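Local coordinates for spindle assembly checkpoint serine/threonine-protein kinase BUB1 (Saccharomyces cerevisiae, PDB 3ESL) that acts in the spindle assembly checkpoint, delaying anaphase until chromosomes are bioriented, the chain here being its all-helical, TPR-like N-terminal domain, at residues A[63-66]-A[67-70]; A[97-100]-A[101-105]; A[191-194]-A[195-198]. All coordinates share one frame; numbering follows the deposited sequence.

Followed from the N terminus, the three contacts come one after another; none nests in or crosses another, and each joins side chains a turn apart without enclosing a loop. Contact 1 (63-70) is the C-terminal end of helix 49-67 and the turn that leaves it. Contact 2 (97-105) lies inside helix 95-108, about 15 Å away between centres. Contact 3 (191-198) starts the last helix, 193-200, which comes back along the fold to lie against both: Ile195 and Phe198 meet Ile65, while Pro192 and Ile195 reach Thr101 and Tyr104. Thus the C-terminal helix and the residue before it tie helix 49-67 to helix 95-108.

Contact 1 (A[63-66]-A[67-70]); sequences CLIY and IQDM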
# COMPACT_ATOMS: atom_id res chain seq x y z
N CYS A 63 -9.53 -0.42 -7.66
CA CYS A 63 -9.83 0.16 -6.35
C CYS A 63 -8.93 1.37 -6.07
O CYS A 63 -9.40 2.46 -5.74
CB CYS A 63 -9.63 -0.90 -5.26
SG CYS A 63 -9.83 -0.23 -3.60
N LEU A 64 -7.62 1.16 -6.22
CA LEU A 64 -6.66 2.23 -5.90
C LEU A 64 -6.92 3.47 -6.76
O LEU A 64 -6.95 4.60 -6.26
CB LEU A 64 -5.23 1.73 -6.06
CG LEU A 64 -4.85 0.61 -5.09
CD1 LEU A 64 -3.39 0.15 -5.32
CD2 LEU A 64 -5.08 1.02 -3.63
N ILE A 65 -7.16 3.23 -8.04
CA ILE A 65 -7.40 4.32 -9.01
C ILE A 65 -8.71 5.04 -8.73
O ILE A 65 -8.76 6.27 -8.76
CB ILE A 65 -7.34 3.77 -10.47
CG1 ILE A 65 -5.91 3.36 -10.82
CG2 ILE A 65 -7.91 4.80 -11.48
CD1 ILE A 65 -4.89 4.50 -10.77
N TYR A 66 -9.76 4.29 -8.43
CA TYR A 66 -11.07 4.89 -8.18
C TYR A 66 -11.09 5.74 -6.91
O TYR A 66 -11.66 6.84 -6.88
CB TYR A 66 -12.14 3.81 -8.10
CG TYR A 66 -13.55 4.35 -8.13
CD1 TYR A 66 -14.19 4.60 -9.34
CD2 TYR A 66 -14.24 4.61 -6.95
CE1 TYR A 66 -15.49 5.08 -9.37
CE2 TYR A 66 -15.53 5.10 -6.97
CZ TYR A 66 -16.15 5.33 -8.18
OH TYR A 66 -17.45 5.81 -8.20
N ILE A 67 -10.46 5.23 -5.85
CA ILE A 67 -10.56 5.84 -4.54
C ILE A 67 -9.49 6.93 -4.31
O ILE A 67 -9.70 7.84 -3.49
CB ILE A 67 -10.52 4.74 -3.43
CG1 ILE A 67 -11.65 3.70 -3.62
CG2 ILE A 67 -10.51 5.37 -2.02
CD1 ILE A 67 -13.08 4.19 -3.29
N GLN A 68 -8.38 6.88 -5.05
CA GLN A 68 -7.19 7.72 -4.76
C GLN A 68 -7.41 9.24 -4.71
O GLN A 68 -6.74 9.93 -3.94
CB GLN A 68 -6.03 7.42 -5.70
CG GLN A 68 -6.29 7.80 -7.18
CD GLN A 68 -5.07 7.69 -8.07
OE1 GLN A 68 -5.17 7.82 -9.30
NE2 GLN A 68 -3.91 7.46 -7.47
N ASP A 69 -8.31 9.75 -5.54
CA ASP A 69 -8.48 11.21 -5.60
C ASP A 69 -9.59 11.71 -4.67
O ASP A 69 -9.80 12.92 -4.54
CB ASP A 69 -8.66 11.70 -7.04
CG ASP A 69 -7.35 11.69 -7.85
OD1 ASP A 69 -6.29 12.04 -7.30
OD2 ASP A 69 -7.40 11.34 -9.04
N MET A 70 -10.27 10.77 -4.00
CA MET A 70 -11.22 11.09 -2.95
C MET A 70 -10.43 11.40 -1.68
O MET A 70 -9.94 10.49 -1.00
CB MET A 70 -12.18 9.92 -2.69
CG MET A 70 -13.12 9.62 -3.84
SD MET A 70 -14.19 8.23 -3.44
CE MET A 70 -15.23 8.17 -4.89
O HOH W 1 -7.73 8.54 -10.18
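Tyr66 meets Ile67 and Met70 with the CD2-CE2 side of its ring. The methyl CD1 of Ile67 sits at the ring edge, near its plane, 3.9 Å from CD2 of Tyr66, and CE of Met70 approaches CE2 of the same ring at 3.7 Å, at a slant. The methionine's CG stands beside its backbone N and the chain is extended beyond it, which carries CE to the ring. On another side of the helix, Gln68 lies alongside Ile65, both pointing the same way, with OE1 3.6 Å from CD1 of Ile65. The glutamine's CG is wedged between its own N and carbonyl carbon (chi1 66°), and the extended remainder takes the amide past the Ile65 carbonyl. Water 1 sits between the two, 2.9 Å from Ile65 O and 2.8 Å from Gln68 OE1, while NE2 makes a weak hydrogen bond to Tyr104 OH of helix 95-108.

Behind these side chains is the C-terminal end of a helix in the all-helical, TPR-like N-terminal domain. Ile67 N still bonds to Cys63 O at 3.0 Å, but the next step, Gln68 N to Leu64 O, is weak and bent to 129°. A type I turn from Ile67 to Met70 follows, closed by Met70 N on Ile67 O, and swings the methionine round to Tyr66. Further out, Cys63 and Ile67 face helices 29-47 and 77-90, Ile65 packs on helix 193-200, and Asp69 forms a salt bridge with Lys108.

In chemical terms the helix end is divided: an apolar group of Tyr66, Ile67 and Met70 on one side, and on the other Ile65 O, which has no i+4 backbone bond from Asp69 N and instead has a water near it that also lies next to Gln68 OE1.

Contact 2 (A[97-100]-A[101-105]); sequences ESEN and TFKYM
Glu97 O takes two bonds from Thr101: the backbone N at 3.0 Å and the hydroxyl OG1, which donates at 2.8 Å. They arrive from opposite faces of the carbonyl plane, and the hydroxyl gets there because OG1 stands beside its own N (chi1 -55°). Putting a valine at Thr101 would probably leave Glu97 O with the backbone bond alone and no hydroxyl on its other face. Ser98 O receives Phe102 N in its carbonyl plane, with CD2 of the Phe102 ring 3.4 Å from the same oxygen. Glu99 O accepts Lys103 N at 2.9 Å, and the lysine's CB, CG and CD pass close by that oxygen, CG 3.2 Å from it. The Glu99 chain crosses the lysine at a slant, yet their charged ends do not meet: the carboxylate pairs with Arg185 and NZ bonds to Arg185 O. Asn100 runs beside Lys103, with OD1 4.0 Å from the lysine CD, while its carbonyl accepts Tyr104 N.

Around this regular stretch of helix 95-108, Thr101 and Met105 pack on Trp83 of helix 77-90, Phe102 stacks with Phe121 of helix 115-127, and Tyr104 rests on Ile195 of helix 193-200.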
# COMPACT_ATOMS: atom_id res chain seq x y z
N GLU A 97 9.83 0.14 -8.07
CA GLU A 97 8.38 0.30 -8.19
C GLU A 97 7.71 0.30 -6.83
O GLU A 97 6.78 1.07 -6.61
CB GLU A 97 7.78 -0.74 -9.13
CG GLU A 97 8.11 -0.43 -10.59
CD GLU A 97 7.65 0.97 -11.00
OE1 GLU A 97 6.44 1.25 -10.89
OE2 GLU A 97 8.51 1.81 -11.40
N SER A 98 8.20 -0.54 -5.91
CA SER A 98 7.71 -0.49 -4.51
C SER A 98 7.94 0.88 -3.88
O SER A 98 7.00 1.50 -3.35
CB SER A 98 8.35 -1.58 -3.63
OG SER A 98 7.91 -2.87 -4.03
N GLU A 99 9.18 1.36 -3.94
CA GLU A 99 9.51 2.66 -3.37
C GLU A 99 8.72 3.78 -4.06
O GLU A 99 8.22 4.70 -3.40
CB GLU A 99 11.01 2.95 -3.43
CG GLU A 99 11.36 4.21 -2.69
CD GLU A 99 12.81 4.63 -2.81
OE1 GLU A 99 13.33 4.66 -3.94
OE2 GLU A 99 13.42 4.94 -1.76
N ASN A 100 8.59 3.69 -5.38
CA ASN A 100 7.84 4.71 -6.12
C ASN A 100 6.37 4.75 -5.72
O ASN A 100 5.75 5.82 -5.73
CB ASN A 100 7.97 4.50 -7.62
CG ASN A 100 9.34 4.89 -8.14
OD1 ASN A 100 10.14 5.50 -7.42
ND2 ASN A 100 9.61 4.54 -9.40
N THR A 101 5.82 3.59 -5.38
CA THR A 101 4.44 3.53 -4.89
C THR A 101 4.34 4.25 -3.55
O THR A 101 3.46 5.09 -3.38
CB THR A 101 3.92 2.08 -4.83
OG1 THR A 101 4.06 1.47 -6.12
CG2 THR A 101 2.42 2.05 -4.45
N PHE A 102 5.26 3.96 -2.61
CA PHE A 102 5.23 4.68 -1.33
C PHE A 102 5.41 6.19 -1.52
O PHE A 102 4.76 6.99 -0.84
CB PHE A 102 6.30 4.16 -0.38
CG PHE A 102 5.94 2.87 0.32
CD1 PHE A 102 4.99 2.85 1.33
CD2 PHE A 102 6.63 1.69 0.01
CE1 PHE A 102 4.68 1.65 2.00
CE2 PHE A 102 6.33 0.49 0.66
CZ PHE A 102 5.35 0.48 1.66
N LYS A 103 6.31 6.58 -2.42
CA LYS A 103 6.55 7.99 -2.72
C LYS A 103 5.33 8.70 -3.31
O LYS A 103 5.06 9.87 -2.99
CB LYS A 103 7.75 8.12 -3.67
CG LYS A 103 9.06 7.81 -2.99
CD LYS A 103 10.19 7.66 -4.01
CE LYS A 103 10.32 8.93 -4.83
NZ LYS A 103 11.71 9.10 -5.38
N TYR A 104 4.60 8.00 -4.17
CA TYR A 104 3.38 8.51 -4.78
C TYR A 104 2.30 8.74 -3.72
O TYR A 104 1.67 9.80 -3.66
CB TYR A 104 2.91 7.52 -5.83
CG TYR A 104 1.61 7.85 -6.53
CD1 TYR A 104 1.59 8.70 -7.63
CD2 TYR A 104 0.41 7.27 -6.11
CE1 TYR A 104 0.40 8.98 -8.30
CE2 TYR A 104 -0.78 7.54 -6.77
CZ TYR A 104 -0.78 8.40 -7.86
OH TYR A 104 -1.95 8.67 -8.53
N MET A 105 2.08 7.72 -2.89
CA MET A 105 1.22 7.86 -1.72
C MET A 105 1.62 9.07 -0.84
O MET A 105 0.76 9.87 -0.47
CB MET A 105 1.28 6.57 -0.90
CG MET A 105 0.73 5.35 -1.63
SD MET A 105 1.30 3.84 -0.80
CE MET A 105 0.32 3.91 0.69

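Contact 3 (A[191-194]-A[195-198]); sequences APFF and IRKF
Lys197 CB lies over one face of the Phe193 ring, a CH-pi contact 4.1 Å from the centroid, and NH2 of Arg196 comes to the edge of the same ring, whose plane stands 67° from the guanidinium. Over one face of the Phe194 ring sits Ile195 CG1, 3.8 Å from the centroid; the phenylalanine CG lies between its N and carbonyl carbon (chi1 78°), which lays the ring beside the isoleucine. The guanidinium of Arg196 has Phe193 CA over one face and Ala191 O near its plane: NE donates to that oxygen at 2.8 Å, almost straight at 170°, and water 2 joins NH2 to it.

This is a helix start with Pro192 as its N-cap. Pro192 O accepts Arg196 N at 3.3 Å and a weaker bond from Ile195 N, while the arginine side chain loops back, bent at chi3, to hold the carbonyl just ahead of the cap. The proline ring touches the isoleucine as well, CG to CD1 at 3.6 Å. Phe193 O takes Lys197 N as the regular pattern sets in. Glu97 OE1, from helix 95-108, accepts the first helical NH, that of Phe193, and Phe194 stacks on Tyr86 of helix 77-90.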
# COMPACT_ATOMS: atom_id res chain seq x y z
N ALA A 191 4.48 8.74 -11.11
CA ALA A 191 3.63 7.64 -10.62
C ALA A 191 4.25 6.27 -10.94
O ALA A 191 4.94 6.12 -11.95
CB ALA A 191 2.23 7.73 -11.20
N PRO A 192 3.99 5.26 -10.08
CA PRO A 192 4.49 3.92 -10.38
C PRO A 192 3.92 3.44 -11.70
O PRO A 192 2.84 3.87 -12.11
CB PRO A 192 3.96 3.06 -9.22
CG PRO A 192 2.91 3.86 -8.56
CD PRO A 192 3.25 5.30 -8.80
N PHE A 193 4.65 2.55 -12.37
CA PHE A 193 4.24 2.09 -13.68
C PHE A 193 2.85 1.48 -13.71
O PHE A 193 2.11 1.68 -14.67
CB PHE A 193 5.24 1.13 -14.29
CG PHE A 193 4.91 0.74 -15.70
CD1 PHE A 193 4.86 1.71 -16.70
CD2 PHE A 193 4.60 -0.58 -16.02
CE1 PHE A 193 4.53 1.36 -18.02
CE2 PHE A 193 4.28 -0.94 -17.33
CZ PHE A 193 4.23 0.03 -18.34
N PHE A 194 2.47 0.73 -12.66
CA PHE A 194 1.18 0.04 -12.71
C PHE A 194 0.02 1.03 -12.81
O PHE A 194 -1.01 0.74 -13.42
CB PHE A 194 0.99 -0.97 -11.56
CG PHE A 194 0.61 -0.35 -10.23
CD1 PHE A 194 1.60 0.02 -9.31
CD2 PHE A 194 -0.73 -0.19 -9.87
CE1 PHE A 194 1.25 0.57 -8.07
CE2 PHE A 194 -1.09 0.37 -8.64
CZ PHE A 194 -0.10 0.75 -7.74
N ILE A 195 0.21 2.21 -12.20
CA ILE A 195 -0.80 3.25 -12.25
C ILE A 195 -0.85 3.87 -13.65
O ILE A 195 -1.93 4.01 -14.25
CB ILE A 195 -0.54 4.32 -11.16
CG1 ILE A 195 -0.82 3.71 -9.77
CG2 ILE A 195 -1.42 5.55 -11.37
CD1 ILE A 195 -0.61 4.65 -8.62
N ARG A 196 0.33 4.22 -14.17
CA ARG A 196 0.41 4.85 -15.49
C ARG A 196 -0.13 3.92 -16.59
O ARG A 196 -0.89 4.35 -17.46
CB ARG A 196 1.85 5.29 -15.78
CG ARG A 196 2.31 6.39 -14.82
CD ARG A 196 3.64 7.00 -15.23
NE ARG A 196 4.78 6.21 -14.78
CZ ARG A 196 5.66 5.64 -15.59
NH1 ARG A 196 5.55 5.76 -16.91
NH2 ARG A 196 6.68 4.96 -15.07
N LYS A 197 0.23 2.64 -16.50
CA LYS A 197 -0.25 1.63 -17.46
C LYS A 197 -1.77 1.48 -17.41
O LYS A 197 -2.44 1.36 -18.45
CB LYS A 197 0.44 0.28 -17.23
CG LYS A 197 -0.07 -0.81 -18.17
CD LYS A 197 0.15 -2.21 -17.62
CE LYS A 197 1.36 -2.87 -18.24
NZ LYS A 197 1.20 -4.35 -18.28
N PHE A 198 -2.32 1.49 -16.19
CA PHE A 198 -3.77 1.42 -16.02
C PHE A 198 -4.46 2.59 -16.73
O PHE A 198 -5.44 2.40 -17.46
CB PHE A 198 -4.14 1.41 -14.54
CG PHE A 198 -5.62 1.25 -14.28
CD1 PHE A 198 -6.48 2.35 -14.37
CD2 PHE A 198 -6.15 0.01 -13.97
CE1 PHE A 198 -7.84 2.20 -14.15
CE2 PHE A 198 -7.50 -0.15 -13.74
CZ PHE A 198 -8.36 0.96 -13.83
O HOH W 2 7.68 4.57 -12.30